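Local coordinates for protein receptor-type adenylate cyclase gresag 4.3 (Trypanosoma brucei, PDB 1FX4) that converts ATP to 3',5'-cyclic AMP and diphosphate with magnesium, through the class III cyclase catalytic domain of a receptor-type membrane protein, at residues 18-23 and 36-41; 42-47 and 86-91; 202-207 and 211-216; 70-75 and 192-197. All blocks are in the same frame, centred on the assembly; numbering follows the deposited sequence.

How the contacts relate
Contact 1 closes first along the chain: strand 13-20 runs into a turn and a short helix, and helix 34-51 comes back over the strand's end beside the magnesium site. Contact 2 continues on that helix and brings the segment that leaves helix 71-87 to it; the two contacts touch where Thr40 meets Leu88 and Trp90. Contact 4 opens at the start of helix 71-87, inside the span of contact 2, and closes far later at 192-197, so the two cross. Contact 3 then closes a hairpin loop between the neighbouring strands 196-202 and 211-216. Leu216 packs on Val75, joining contacts 3 and 4; each lies across the chain's centre from contact 1.

Contact 1: 18-23 and 36-41; sequences TDIESS and DAVATH. With MG (magnesium ion), chain B.
Ile20 and His41 reach toward each other from opposite directions at the close-packed part of this contact, the methyl ending over the face of the ring. Ile20 CD1 lies 3.7 Å from the centroid of the His41 ring and 14° off its normal, which defines a CH-pi contact. Next to it, Ile20 CG1 approaches His41 NE2 to 3.4 Å. CG1 takes the place opposite the carbonyl carbon (chi1 -64°) and the chain is then extended, which carries Ile20 CD1 on to Val38 CG2 at 4.0 Å. Phe85 meets the same imidazole with its plane nearly perpendicular.

The link between His41 and Thr18 is looser and runs through water. Water 1 lies in the ring plane at the imidazole edge, 2.8 Å from His41 NE2, and also hydrogen-bonds Thr18 OG1. On the other side of the strand, Asp19 OD1 binds magnesium at 2.3 Å, with three waters and Asp62 as further ligands. Of these waters, water 3 also donates to Ile20 O and hydrogen-bonds Ser23 OG.

Strand 13-20 of the class III cyclase domain therefore presents successive residues to different chemistry: Ile20 goes to the helix, Asp19 to the metal, and the metal-bound water on Ile20 O couples the apolar residue's backbone to the magnesium site.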
loop_
_atom_site.group_PDB
_atom_site.type_symbol
_atom_site.label_atom_id
_atom_site.label_comp_id
_atom_site.label_asym_id
_atom_site.label_seq_id
_atom_site.Cartn_x
_atom_site.Cartn_y
_atom_site.Cartn_z
ATOM N N THR A 18 -4.449 7.978 -7.250
ATOM C CA THR A 18 -5.324 7.145 -8.062
ATOM C C THR A 18 -5.474 5.789 -7.427
ATOM O O THR A 18 -4.623 5.373 -6.650
ATOM C CB THR A 18 -4.747 6.879 -9.463
ATOM O OG1 THR A 18 -3.653 5.950 -9.377
ATOM C CG2 THR A 18 -4.261 8.180 -10.113
ATOM N N ASP A 19 -6.561 5.108 -7.757
ATOM C CA ASP A 19 -6.736 3.753 -7.296
ATOM C C ASP A 19 -7.722 3.082 -8.223
ATOM O O ASP A 19 -8.561 3.755 -8.830
ATOM C CB ASP A 19 -7.221 3.693 -5.853
ATOM C CG ASP A 19 -6.759 2.423 -5.148
ATOM O OD1 ASP A 19 -6.266 1.506 -5.829
ATOM O OD2 ASP A 19 -6.867 2.348 -3.911
ATOM N N ILE A 20 -7.601 1.767 -8.360
ATOM C CA ILE A 20 -8.507 1.026 -9.211
ATOM C C ILE A 20 -9.736 0.693 -8.382
ATOM O O ILE A 20 -9.630 0.078 -7.310
ATOM C CB ILE A 20 -7.876 -0.268 -9.725
ATOM C CG1 ILE A 20 -6.674 0.055 -10.623
ATOM C CG2 ILE A 20 -8.904 -1.067 -10.527
ATOM C CD1 ILE A 20 -6.014 -1.193 -11.169
ATOM N N GLU A 21 -10.894 1.117 -8.864
ATOM C CA GLU A 21 -12.110 0.840 -8.135
ATOM C C GLU A 21 -12.385 -0.654 -8.117
ATOM O O GLU A 21 -12.224 -1.343 -9.128
ATOM C CB GLU A 21 -13.303 1.566 -8.747
ATOM C CG GLU A 21 -14.544 1.397 -7.892
ATOM C CD GLU A 21 -15.747 2.095 -8.450
ATOM O OE1 GLU A 21 -16.170 3.098 -7.841
ATOM O OE2 GLU A 21 -16.274 1.644 -9.488
ATOM N N SER A 22 -12.734 -1.157 -6.935
ATOM C CA SER A 22 -13.069 -2.574 -6.759
ATOM C C SER A 22 -11.993 -3.536 -7.209
ATOM O O SER A 22 -12.313 -4.651 -7.621
ATOM C CB SER A 22 -14.339 -2.909 -7.540
ATOM O OG SER A 22 -15.444 -2.273 -6.967
ATOM N N SER A 23 -10.725 -3.151 -7.114
ATOM C CA SER A 23 -9.685 -4.063 -7.571
ATOM C C SER A 23 -9.650 -5.364 -6.772
ATOM O O SER A 23 -9.396 -6.426 -7.321
ATOM C CB SER A 23 -8.309 -3.402 -7.587
ATOM O OG SER A 23 -7.880 -3.034 -6.296
ATOM N N ASP A 36 -2.505 -8.994 -15.945
ATOM C CA ASP A 36 -2.273 -8.291 -17.210
ATOM C C ASP A 36 -2.947 -6.926 -17.257
ATOM O O ASP A 36 -2.371 -5.958 -17.741
ATOM C CB ASP A 36 -2.788 -9.125 -18.379
ATOM C CG ASP A 36 -1.982 -10.391 -18.601
ATOM O OD1 ASP A 36 -0.817 -10.473 -18.144
ATOM O OD2 ASP A 36 -2.525 -11.313 -19.250
ATOM N N ALA A 37 -4.186 -6.862 -16.786
ATOM C CA ALA A 37 -4.943 -5.612 -16.793
ATOM C C ALA A 37 -4.256 -4.571 -15.919
ATOM O O ALA A 37 -4.110 -3.425 -16.324
ATOM C CB ALA A 37 -6.378 -5.843 -16.329
ATOM N N VAL A 38 -3.786 -4.983 -14.743
ATOM C CA VAL A 38 -3.102 -4.062 -13.849
ATOM C C VAL A 38 -1.745 -3.657 -14.413
ATOM O O VAL A 38 -1.325 -2.520 -14.248
ATOM C CB VAL A 38 -2.939 -4.633 -12.427
ATOM C CG1 VAL A 38 -2.088 -3.689 -11.582
ATOM C CG2 VAL A 38 -4.309 -4.803 -11.790
ATOM N N ALA A 39 -1.071 -4.587 -15.081
ATOM C CA ALA A 39 0.224 -4.285 -15.678
ATOM C C ALA A 39 0.001 -3.232 -16.768
ATOM O O ALA A 39 0.792 -2.310 -16.911
ATOM C CB ALA A 39 0.847 -5.549 -16.273
ATOM N N THR A 40 -1.096 -3.367 -17.511
ATOM C CA THR A 40 -1.434 -2.415 -18.573
ATOM C C THR A 40 -1.722 -1.058 -17.921
ATOM O O THR A 40 -1.234 -0.019 -18.370
ATOM C CB THR A 40 -2.658 -2.912 -19.376
ATOM O OG1 THR A 40 -2.315 -4.147 -20.023
ATOM C CG2 THR A 40 -3.086 -1.901 -20.423
ATOM N N HIS A 41 -2.487 -1.096 -16.831
ATOM C CA HIS A 41 -2.844 0.094 -16.063
ATOM C C HIS A 41 -1.568 0.844 -15.675
ATOM O O HIS A 41 -1.468 2.059 -15.906
ATOM C CB HIS A 41 -3.660 -0.359 -14.828
ATOM C CG HIS A 41 -3.690 0.618 -13.692
ATOM N ND1 HIS A 41 -2.686 0.698 -12.752
ATOM C CD2 HIS A 41 -4.671 1.450 -13.264
ATOM C CE1 HIS A 41 -3.048 1.534 -11.794
ATOM N NE2 HIS A 41 -4.249 2.003 -12.080
HETATM MG MG MG B . -5.919 -0.299 -4.461
HETATM O O HOH W 1 -4.727 3.500 -9.789
HETATM O O HOH W 2 -7.127 0.147 -2.378
HETATM O O HOH W 3 -8.259 -0.314 -5.200
HETATM O O HOH W 4 -3.979 0.515 -3.117
#

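Contact 2: 42-47 and 86-91; sequences HRLIRS and LRLDWE
Apolar contacts carry this junction, and Leu44 supplies all of them from the helical side. Leu44 CD2 meets Leu88 CD1 at 3.9 Å, and Leu44 CD1 lies 4.2 Å from that same Leu88 CD1, so one methyl of Leu88 touches both branches of Leu44. The two side chains meet at a slant. Leu44 has CG opposite its carbonyl carbon (chi1 -62°), whereas in Leu88 CG stands opposite the backbone N (chi1 -170°); both stems point across the gap. A more distant touch joins Leu44 CD1 to Trp90 CZ2 at 4.5 Å.

Within 86-91 there is an aliphatic-aromatic contact. Leu88 CD2 sits over the centre of the Trp90 ring, 3.6 Å above its plane. Leu88 thus has a methyl for each neighbour, CD1 for Leu44 and CD2 for the indole.

In the cyclase catalytic domain, helix 34-51 is met here by the chain that leaves helix 71-87; Leu88 is the first residue to leave helical backbone angles. The chain turns there, bringing Trp90 back to Ala37 and Thr40 of helix 34-51. Phe85, from the last turn of helix 71-87, also packs on Leu44.

The two segments share no polar bond; those of note lie within one segment or lead elsewhere, as in the salt bridge from Arg46 to Glu56. Asp89 OD1 accepts from Glu91 N at 2.8 Å, an Asx turn in which the donor stands 51° out of the carboxylate plane. Trp90 NE1 is satisfied by Phe85 O. On the helix, Ser47 OG donates to Arg43 O at 2.9 Å, which Ser47 N reaches from the opposite face of the carbonyl plane.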
loop_
_atom_site.group_PDB
_atom_site.type_symbol
_atom_site.label_atom_id
_atom_site.label_comp_id
_atom_site.label_asym_id
_atom_site.label_seq_id
_atom_site.Cartn_x
_atom_site.Cartn_y
_atom_site.Cartn_z
ATOM N N HIS A 42 -0.579 0.123 -15.137
ATOM C CA HIS A 42 0.681 0.776 -14.740
ATOM C C HIS A 42 1.421 1.385 -15.932
ATOM O O HIS A 42 1.984 2.475 -15.837
ATOM C CB HIS A 42 1.613 -0.192 -14.026
ATOM C CG HIS A 42 1.249 -0.425 -12.592
ATOM N ND1 HIS A 42 -0.052 -0.389 -12.144
ATOM C CD2 HIS A 42 2.016 -0.664 -11.502
ATOM C CE1 HIS A 42 -0.074 -0.596 -10.839
ATOM N NE2 HIS A 42 1.169 -0.766 -10.423
ATOM N N ARG A 43 1.442 0.663 -17.043
ATOM C CA ARG A 43 2.128 1.175 -18.232
ATOM C C ARG A 43 1.456 2.438 -18.758
ATOM O O ARG A 43 2.131 3.392 -19.126
ATOM C CB ARG A 43 2.175 0.124 -19.344
ATOM C CG ARG A 43 3.294 -0.862 -19.234
ATOM C CD ARG A 43 3.511 -1.581 -20.570
ATOM N NE ARG A 43 2.249 -1.958 -21.206
ATOM C CZ ARG A 43 1.530 -3.037 -20.895
ATOM N NH1 ARG A 43 1.943 -3.878 -19.956
ATOM N NH2 ARG A 43 0.375 -3.251 -21.513
ATOM N N LEU A 44 0.124 2.442 -18.811
ATOM C CA LEU A 44 -0.609 3.607 -19.302
ATOM C C LEU A 44 -0.347 4.805 -18.414
ATOM O O LEU A 44 -0.028 5.897 -18.902
ATOM C CB LEU A 44 -2.118 3.351 -19.352
ATOM C CG LEU A 44 -2.630 2.248 -20.276
ATOM C CD1 LEU A 44 -4.143 2.143 -20.116
ATOM C CD2 LEU A 44 -2.264 2.579 -21.730
ATOM N N ILE A 45 -0.478 4.607 -17.104
ATOM C CA ILE A 45 -0.250 5.711 -16.188
ATOM C C ILE A 45 1.179 6.247 -16.229
ATOM O O ILE A 45 1.384 7.448 -16.208
ATOM C CB ILE A 45 -0.694 5.361 -14.750
ATOM C CG1 ILE A 45 -2.216 5.172 -14.751
ATOM C CG2 ILE A 45 -0.254 6.450 -13.786
ATOM C CD1 ILE A 45 -2.791 4.658 -13.406
ATOM N N ARG A 46 2.160 5.360 -16.307
ATOM C CA ARG A 46 3.551 5.800 -16.369
ATOM C C ARG A 46 3.869 6.570 -17.658
ATOM O O ARG A 46 4.689 7.484 -17.639
ATOM C CB ARG A 46 4.501 4.627 -16.154
ATOM C CG ARG A 46 4.488 4.185 -14.702
ATOM C CD ARG A 46 5.293 2.937 -14.431
ATOM N NE ARG A 46 5.423 2.774 -12.988
ATOM C CZ ARG A 46 5.314 1.627 -12.325
ATOM N NH1 ARG A 46 5.074 0.492 -12.967
ATOM N NH2 ARG A 46 5.451 1.626 -11.004
ATOM N N SER A 47 3.184 6.236 -18.752
ATOM C CA SER A 47 3.373 6.957 -20.015
ATOM C C SER A 47 2.851 8.377 -19.848
ATOM O O SER A 47 3.413 9.322 -20.397
ATOM C CB SER A 47 2.606 6.285 -21.163
ATOM O OG SER A 47 3.061 4.959 -21.373
ATOM N N LEU A 86 -10.466 4.412 -21.220
ATOM C CA LEU A 86 -11.733 4.175 -21.911
ATOM C C LEU A 86 -11.507 3.667 -23.336
ATOM O O LEU A 86 -12.191 2.757 -23.799
ATOM C CB LEU A 86 -12.566 5.467 -21.984
ATOM C CG LEU A 86 -13.776 5.465 -22.935
ATOM C CD1 LEU A 86 -14.797 4.401 -22.508
ATOM C CD2 LEU A 86 -14.411 6.831 -22.964
ATOM N N ARG A 87 -10.523 4.251 -24.013
ATOM C CA ARG A 87 -10.239 3.892 -25.400
ATOM C C ARG A 87 -9.449 2.611 -25.617
ATOM O O ARG A 87 -9.566 1.991 -26.674
ATOM C CB ARG A 87 -9.589 5.080 -26.121
ATOM C CG ARG A 87 -10.532 6.275 -26.225
ATOM C CD ARG A 87 -9.849 7.541 -26.755
ATOM N NE ARG A 87 -10.785 8.671 -26.780
ATOM C CZ ARG A 87 -10.437 9.957 -26.686
ATOM N NH1 ARG A 87 -9.158 10.307 -26.562
ATOM N NH2 ARG A 87 -11.378 10.898 -26.690
ATOM N N LEU A 88 -8.689 2.176 -24.613
ATOM C CA LEU A 88 -7.899 0.960 -24.744
ATOM C C LEU A 88 -8.733 -0.308 -24.923
ATOM O O LEU A 88 -9.796 -0.437 -24.323
ATOM C CB LEU A 88 -7.018 0.771 -23.512
ATOM C CG LEU A 88 -6.011 -0.359 -23.728
ATOM C CD1 LEU A 88 -4.605 0.219 -23.769
ATOM C CD2 LEU A 88 -6.135 -1.416 -22.643
ATOM N N ASP A 89 -8.265 -1.227 -25.771
ATOM C CA ASP A 89 -8.946 -2.500 -25.945
ATOM C C ASP A 89 -8.331 -3.399 -24.881
ATOM O O ASP A 89 -7.175 -3.810 -25.003
ATOM C CB ASP A 89 -8.711 -3.098 -27.337
ATOM C CG ASP A 89 -9.249 -4.532 -27.470
ATOM O OD1 ASP A 89 -9.982 -5.018 -26.569
ATOM O OD2 ASP A 89 -8.943 -5.180 -28.495
ATOM N N TRP A 90 -9.110 -3.683 -23.840
ATOM C CA TRP A 90 -8.674 -4.512 -22.727
ATOM C C TRP A 90 -8.691 -5.999 -23.047
ATOM O O TRP A 90 -8.214 -6.819 -22.248
ATOM C CB TRP A 90 -9.538 -4.221 -21.502
ATOM C CG TRP A 90 -9.339 -2.833 -20.994
ATOM C CD1 TRP A 90 -10.000 -1.713 -21.396
ATOM C CD2 TRP A 90 -8.382 -2.411 -20.019
ATOM N NE1 TRP A 90 -9.516 -0.616 -20.736
ATOM C CE2 TRP A 90 -8.522 -1.015 -19.885
ATOM C CE3 TRP A 90 -7.416 -3.078 -19.250
ATOM C CZ2 TRP A 90 -7.727 -0.265 -19.007
ATOM C CZ3 TRP A 90 -6.629 -2.339 -18.382
ATOM C CH2 TRP A 90 -6.787 -0.941 -18.268
ATOM N N GLU A 91 -9.249 -6.336 -24.213
ATOM C CA GLU A 91 -9.324 -7.718 -24.686
ATOM C C GLU A 91 -10.179 -8.608 -23.800
ATOM O O GLU A 91 -9.934 -9.807 -23.692
ATOM C CB GLU A 91 -7.923 -8.323 -24.837
ATOM C CG GLU A 91 -7.000 -7.583 -25.794
ATOM C CD GLU A 91 -5.602 -8.192 -25.835
ATOM O OE1 GLU A 91 -5.495 -9.437 -25.731
ATOM O OE2 GLU A 91 -4.606 -7.434 -25.952
#

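Contact 3: 202-207 and 211-216; sequences TVLRGV and VRMYQL
Thr202 and Val211 face each other as an antiparallel hydrogen-bonded pair, their CA atoms 5.0 Å apart, where strand 196-202 gives way to the loop of a beta-hairpin. The hairpin's second strand, 211-216, is the inner partner of strand 196-202, which is outermost within this chain in the central mixed sheet of the cyclase domain. Two backbone bonds define the pair. Val211 N donates to Thr202 O at 2.7 Å in a nearly straight bond (174°), while the return bond from Thr202 N to Val211 O is equally short but more bent, at 136°. Beyond Thr202 the chain leaves the sheet and reverses through a type II turn from Leu204 to Val207, closed by a bond from Val207 N to Leu204 O (3.1 Å), in which Gly206 has positive phi.

The turn brings Leu204 and Val207 back toward the strand. Val211 CG2 receives both: Leu204 CD2 lies 3.9 Å away and Val207 CG1 4.0 Å, each side chain crossing that of Val211 at about a right angle. Met163 of helix 159-170 packs against Leu204 and Val207 as well. Thr202 OG1 approaches Met213 CB to 3.7 Å, although its hydrogen bond goes to Gly200 O. Met213 itself is bent at chi2 (47°) and chi3, which directs its thioether end to the tip of Leu204, where Met213 CE stands 3.8 Å from Leu204 CD1.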
loop_
_atom_site.group_PDB
_atom_site.type_symbol
_atom_site.label_atom_id
_atom_site.label_comp_id
_atom_site.label_asym_id
_atom_site.label_seq_id
_atom_site.Cartn_x
_atom_site.Cartn_y
_atom_site.Cartn_z
ATOM N N THR A 202 -18.023 19.079 0.629
ATOM C CA THR A 202 -17.926 17.668 0.958
ATOM C C THR A 202 -17.170 17.444 2.261
ATOM O O THR A 202 -16.130 18.059 2.503
ATOM C CB THR A 202 -17.164 16.935 -0.158
ATOM O OG1 THR A 202 -17.787 17.212 -1.418
ATOM C CG2 THR A 202 -17.139 15.449 0.088
ATOM N N VAL A 203 -17.676 16.527 3.076
ATOM C CA VAL A 203 -17.043 16.212 4.343
ATOM C C VAL A 203 -16.004 15.114 4.155
ATOM O O VAL A 203 -16.304 14.032 3.653
ATOM C CB VAL A 203 -18.076 15.788 5.404
ATOM C CG1 VAL A 203 -17.376 15.423 6.712
ATOM C CG2 VAL A 203 -19.070 16.922 5.645
ATOM N N LEU A 204 -14.766 15.433 4.509
ATOM C CA LEU A 204 -13.659 14.500 4.397
ATOM C C LEU A 204 -13.212 14.077 5.786
ATOM O O LEU A 204 -13.124 14.905 6.699
ATOM C CB LEU A 204 -12.504 15.153 3.643
ATOM C CG LEU A 204 -12.339 14.875 2.150
ATOM C CD1 LEU A 204 -13.670 14.723 1.436
ATOM C CD2 LEU A 204 -11.504 15.980 1.549
ATOM N N ARG A 205 -12.930 12.787 5.942
ATOM C CA ARG A 205 -12.501 12.248 7.230
ATOM C C ARG A 205 -11.207 12.913 7.686
ATOM O O ARG A 205 -10.262 13.051 6.912
ATOM C CB ARG A 205 -12.313 10.729 7.139
ATOM N N GLY A 206 -11.185 13.363 8.937
ATOM C CA GLY A 206 -9.995 14.005 9.467
ATOM C C GLY A 206 -9.788 15.441 9.013
ATOM O O GLY A 206 -8.724 16.014 9.257
ATOM N N VAL A 207 -10.773 16.004 8.314
ATOM C CA VAL A 207 -10.703 17.390 7.841
ATOM C C VAL A 207 -11.812 18.132 8.580
ATOM O O VAL A 207 -12.985 17.779 8.466
ATOM C CB VAL A 207 -10.921 17.495 6.307
ATOM C CG1 VAL A 207 -10.749 18.933 5.841
ATOM C CG2 VAL A 207 -9.943 16.589 5.569
ATOM N N VAL A 211 -14.971 20.493 2.250
ATOM C CA VAL A 211 -14.117 20.844 1.127
ATOM C C VAL A 211 -14.956 20.911 -0.147
ATOM O O VAL A 211 -15.675 19.972 -0.459
ATOM C CB VAL A 211 -12.991 19.787 0.961
ATOM C CG1 VAL A 211 -12.178 20.055 -0.299
ATOM C CG2 VAL A 211 -12.079 19.795 2.193
ATOM N N ARG A 212 -14.908 22.043 -0.847
ATOM C CA ARG A 212 -15.658 22.172 -2.090
ATOM C C ARG A 212 -14.964 21.319 -3.133
ATOM O O ARG A 212 -13.772 21.472 -3.392
ATOM C CB ARG A 212 -15.743 23.624 -2.539
ATOM C CG ARG A 212 -16.653 24.441 -1.661
ATOM C CD ARG A 212 -16.034 25.787 -1.373
ATOM N NE ARG A 212 -16.183 26.708 -2.491
ATOM C CZ ARG A 212 -15.518 27.852 -2.601
ATOM N NH1 ARG A 212 -14.645 28.207 -1.665
ATOM N NH2 ARG A 212 -15.751 28.660 -3.626
ATOM N N MET A 213 -15.739 20.427 -3.731
ATOM C CA MET A 213 -15.237 19.484 -4.717
ATOM C C MET A 213 -15.687 19.838 -6.140
ATOM O O MET A 213 -16.822 20.297 -6.345
ATOM C CB MET A 213 -15.740 18.090 -4.317
ATOM C CG MET A 213 -14.688 16.998 -4.260
ATOM S SD MET A 213 -13.171 17.382 -3.392
ATOM C CE MET A 213 -13.272 16.356 -1.937
ATOM N N TYR A 214 -14.784 19.636 -7.103
ATOM C CA TYR A 214 -15.048 19.896 -8.520
ATOM C C TYR A 214 -14.767 18.646 -9.337
ATOM O O TYR A 214 -13.674 18.088 -9.257
ATOM C CB TYR A 214 -14.180 21.044 -9.036
ATOM C CG TYR A 214 -14.529 22.340 -8.365
ATOM C CD1 TYR A 214 -13.993 22.665 -7.125
ATOM C CD2 TYR A 214 -15.470 23.199 -8.929
ATOM C CE1 TYR A 214 -14.395 23.808 -6.452
ATOM C CE2 TYR A 214 -15.877 24.344 -8.269
ATOM C CZ TYR A 214 -15.342 24.640 -7.030
ATOM O OH TYR A 214 -15.773 25.753 -6.356
ATOM N N GLN A 215 -15.759 18.219 -10.119
ATOM C CA GLN A 215 -15.639 17.033 -10.953
ATOM C C GLN A 215 -15.172 17.405 -12.340
ATOM O O GLN A 215 -15.831 18.182 -13.027
ATOM C CB GLN A 215 -16.986 16.319 -11.035
ATOM C CG GLN A 215 -17.062 15.165 -12.004
ATOM C CD GLN A 215 -18.476 14.586 -12.062
ATOM O OE1 GLN A 215 -19.173 14.684 -13.077
ATOM N NE2 GLN A 215 -18.905 14.007 -10.969
ATOM N N LEU A 216 -14.026 16.861 -12.734
ATOM C CA LEU A 216 -13.470 17.099 -14.058
ATOM C C LEU A 216 -14.165 16.081 -14.958
ATOM O O LEU A 216 -13.984 14.867 -14.798
ATOM C CB LEU A 216 -11.957 16.851 -14.056
ATOM C CG LEU A 216 -11.239 16.944 -15.408
ATOM C CD1 LEU A 216 -11.318 18.374 -15.939
ATOM C CD2 LEU A 216 -9.779 16.502 -15.268
#

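Contact 4: 70-75 and 192-197; sequences SPFAAV and NQLDVT
With chi1 at -163°, the CG of Phe72 stands opposite its backbone N and the ring extends from the helix toward Gln193 and Leu194. Leu194 answers with chi1 of -54°, its CG opposite the carbonyl carbon and its two methyls directed at the helix. Gln193, extended beyond CG, carries its amide to the far end of the phenyl ring. These rotamers join the start of helix 71-87 to the loop that leads into strand 196-202, outermost within this chain in the central mixed sheet of the cyclase catalytic domain.

The apolar part centres on Leu194. Val75 CG1 lies 3.8 Å from Leu194 CD1 and equally far from Leu194 CD2, so a single valine methyl meets both branches where the two side chains pass at an oblique angle. Phe72 and Leu194 run side by side with their ends pointing opposite ways, Phe72 CE1 being 4.0 Å from Leu194 CD2. Leu186 touches Phe72, Val75 and Leu194, and Leu216 of strand 211-216 packs on Val75 and Leu194, which places this cluster between helix and sheet.

At its start the helix is capped by Ser70 in the N-cap position. Ser70 OG accepts from Ala73 N at 3.0 Å, a capping bond that closes the turn from which Phe72 projects.

Gln193 forms the outer, more exposed margin. Its side chain crosses that of Phe72 at about a right angle while the amide and ring planes are 25° apart, and Gln193 NE2 comes to 3.3 Å from Phe72 CZ.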
loop_
_atom_site.group_PDB
_atom_site.type_symbol
_atom_site.label_atom_id
_atom_site.label_comp_id
_atom_site.label_asym_id
_atom_site.label_seq_id
_atom_site.Cartn_x
_atom_site.Cartn_y
_atom_site.Cartn_z
ATOM N N SER A 70 3.246 21.609 -11.849
ATOM C CA SER A 70 2.203 22.332 -12.556
ATOM C C SER A 70 0.789 21.800 -12.309
ATOM O O SER A 70 0.487 20.644 -12.618
ATOM C CB SER A 70 2.504 22.283 -14.060
ATOM O OG SER A 70 1.341 22.493 -14.844
ATOM N N PRO A 71 -0.103 22.652 -11.786
ATOM C CA PRO A 71 -1.488 22.239 -11.522
ATOM C C PRO A 71 -2.180 21.790 -12.807
ATOM O O PRO A 71 -2.871 20.777 -12.828
ATOM C CB PRO A 71 -2.131 23.520 -10.991
ATOM C CG PRO A 71 -0.979 24.209 -10.302
ATOM C CD PRO A 71 0.152 24.015 -11.284
ATOM N N PHE A 72 -1.951 22.522 -13.894
ATOM C CA PHE A 72 -2.580 22.187 -15.160
ATOM C C PHE A 72 -2.120 20.855 -15.749
ATOM O O PHE A 72 -2.922 20.116 -16.322
ATOM C CB PHE A 72 -2.420 23.309 -16.189
ATOM C CG PHE A 72 -3.374 23.189 -17.340
ATOM C CD1 PHE A 72 -4.742 23.028 -17.107
ATOM C CD2 PHE A 72 -2.913 23.206 -18.647
ATOM C CE1 PHE A 72 -5.635 22.881 -18.172
ATOM C CE2 PHE A 72 -3.797 23.058 -19.710
ATOM C CZ PHE A 72 -5.159 22.899 -19.470
ATOM N N ALA A 73 -0.829 20.561 -15.620
ATOM C CA ALA A 73 -0.283 19.305 -16.141
ATOM C C ALA A 73 -0.928 18.138 -15.381
ATOM O O ALA A 73 -1.205 17.079 -15.950
ATOM C CB ALA A 73 1.223 19.275 -15.963
ATOM N N ALA A 74 -1.187 18.356 -14.098
ATOM C CA ALA A 74 -1.810 17.323 -13.267
ATOM C C ALA A 74 -3.228 17.039 -13.731
ATOM O O ALA A 74 -3.650 15.887 -13.819
ATOM C CB ALA A 74 -1.813 17.752 -11.824
ATOM N N VAL A 75 -3.955 18.100 -14.056
ATOM C CA VAL A 75 -5.327 17.977 -14.520
ATOM C C VAL A 75 -5.383 17.329 -15.901
ATOM O O VAL A 75 -6.243 16.483 -16.162
ATOM C CB VAL A 75 -6.040 19.356 -14.490
ATOM C CG1 VAL A 75 -7.424 19.257 -15.094
ATOM C CG2 VAL A 75 -6.136 19.838 -13.062
ATOM N N ASN A 192 -11.133 27.499 -18.105
ATOM C CA ASN A 192 -12.090 27.612 -19.197
ATOM C C ASN A 192 -11.872 26.573 -20.295
ATOM O O ASN A 192 -12.747 26.358 -21.125
ATOM C CB ASN A 192 -12.075 29.030 -19.766
ATOM C CG ASN A 192 -12.505 30.067 -18.742
ATOM O OD1 ASN A 192 -13.415 29.825 -17.932
ATOM N ND2 ASN A 192 -11.842 31.224 -18.757
ATOM N N GLN A 193 -10.707 25.929 -20.296
ATOM C CA GLN A 193 -10.413 24.892 -21.283
ATOM C C GLN A 193 -10.933 23.543 -20.799
ATOM O O GLN A 193 -10.908 22.564 -21.534
ATOM C CB GLN A 193 -8.908 24.783 -21.530
ATOM C CG GLN A 193 -8.311 25.959 -22.289
ATOM C CD GLN A 193 -6.830 25.786 -22.563
ATOM O OE1 GLN A 193 -6.357 26.054 -23.668
ATOM N NE2 GLN A 193 -6.086 25.345 -21.553
ATOM N N LEU A 194 -11.418 23.511 -19.564
ATOM C CA LEU A 194 -11.924 22.284 -18.949
ATOM C C LEU A 194 -13.433 22.221 -18.811
ATOM O O LEU A 194 -14.108 23.247 -18.715
ATOM C CB LEU A 194 -11.334 22.134 -17.550
ATOM C CG LEU A 194 -9.814 22.188 -17.410
ATOM C CD1 LEU A 194 -9.470 22.326 -15.934
ATOM C CD2 LEU A 194 -9.183 20.949 -18.016
ATOM N N ASP A 195 -13.951 20.998 -18.793
ATOM C CA ASP A 195 -15.371 20.757 -18.612
ATOM C C ASP A 195 -15.437 20.281 -17.163
ATOM O O ASP A 195 -14.947 19.201 -16.839
ATOM C CB ASP A 195 -15.849 19.660 -19.563
ATOM C CG ASP A 195 -17.362 19.467 -19.528
ATOM O OD1 ASP A 195 -18.005 19.764 -18.490
ATOM O OD2 ASP A 195 -17.908 18.997 -20.551
ATOM N N VAL A 196 -16.003 21.107 -16.297
ATOM C CA VAL A 196 -16.073 20.791 -14.880
ATOM C C VAL A 196 -17.477 20.932 -14.319
ATOM O O VAL A 196 -18.259 21.761 -14.783
ATOM C CB VAL A 196 -15.110 21.720 -14.085
ATOM C CG1 VAL A 196 -15.183 21.443 -12.596
ATOM C CG2 VAL A 196 -13.687 21.543 -14.577
ATOM N N THR A 197 -17.787 20.103 -13.329
ATOM C CA THR A 197 -19.077 20.134 -12.651
ATOM C C THR A 197 -18.822 20.357 -11.169
ATOM O O THR A 197 -18.008 19.660 -10.552
ATOM C CB THR A 197 -19.860 18.812 -12.831
ATOM O OG1 THR A 197 -20.329 18.719 -14.180
ATOM C CG2 THR A 197 -21.064 18.746 -11.877
#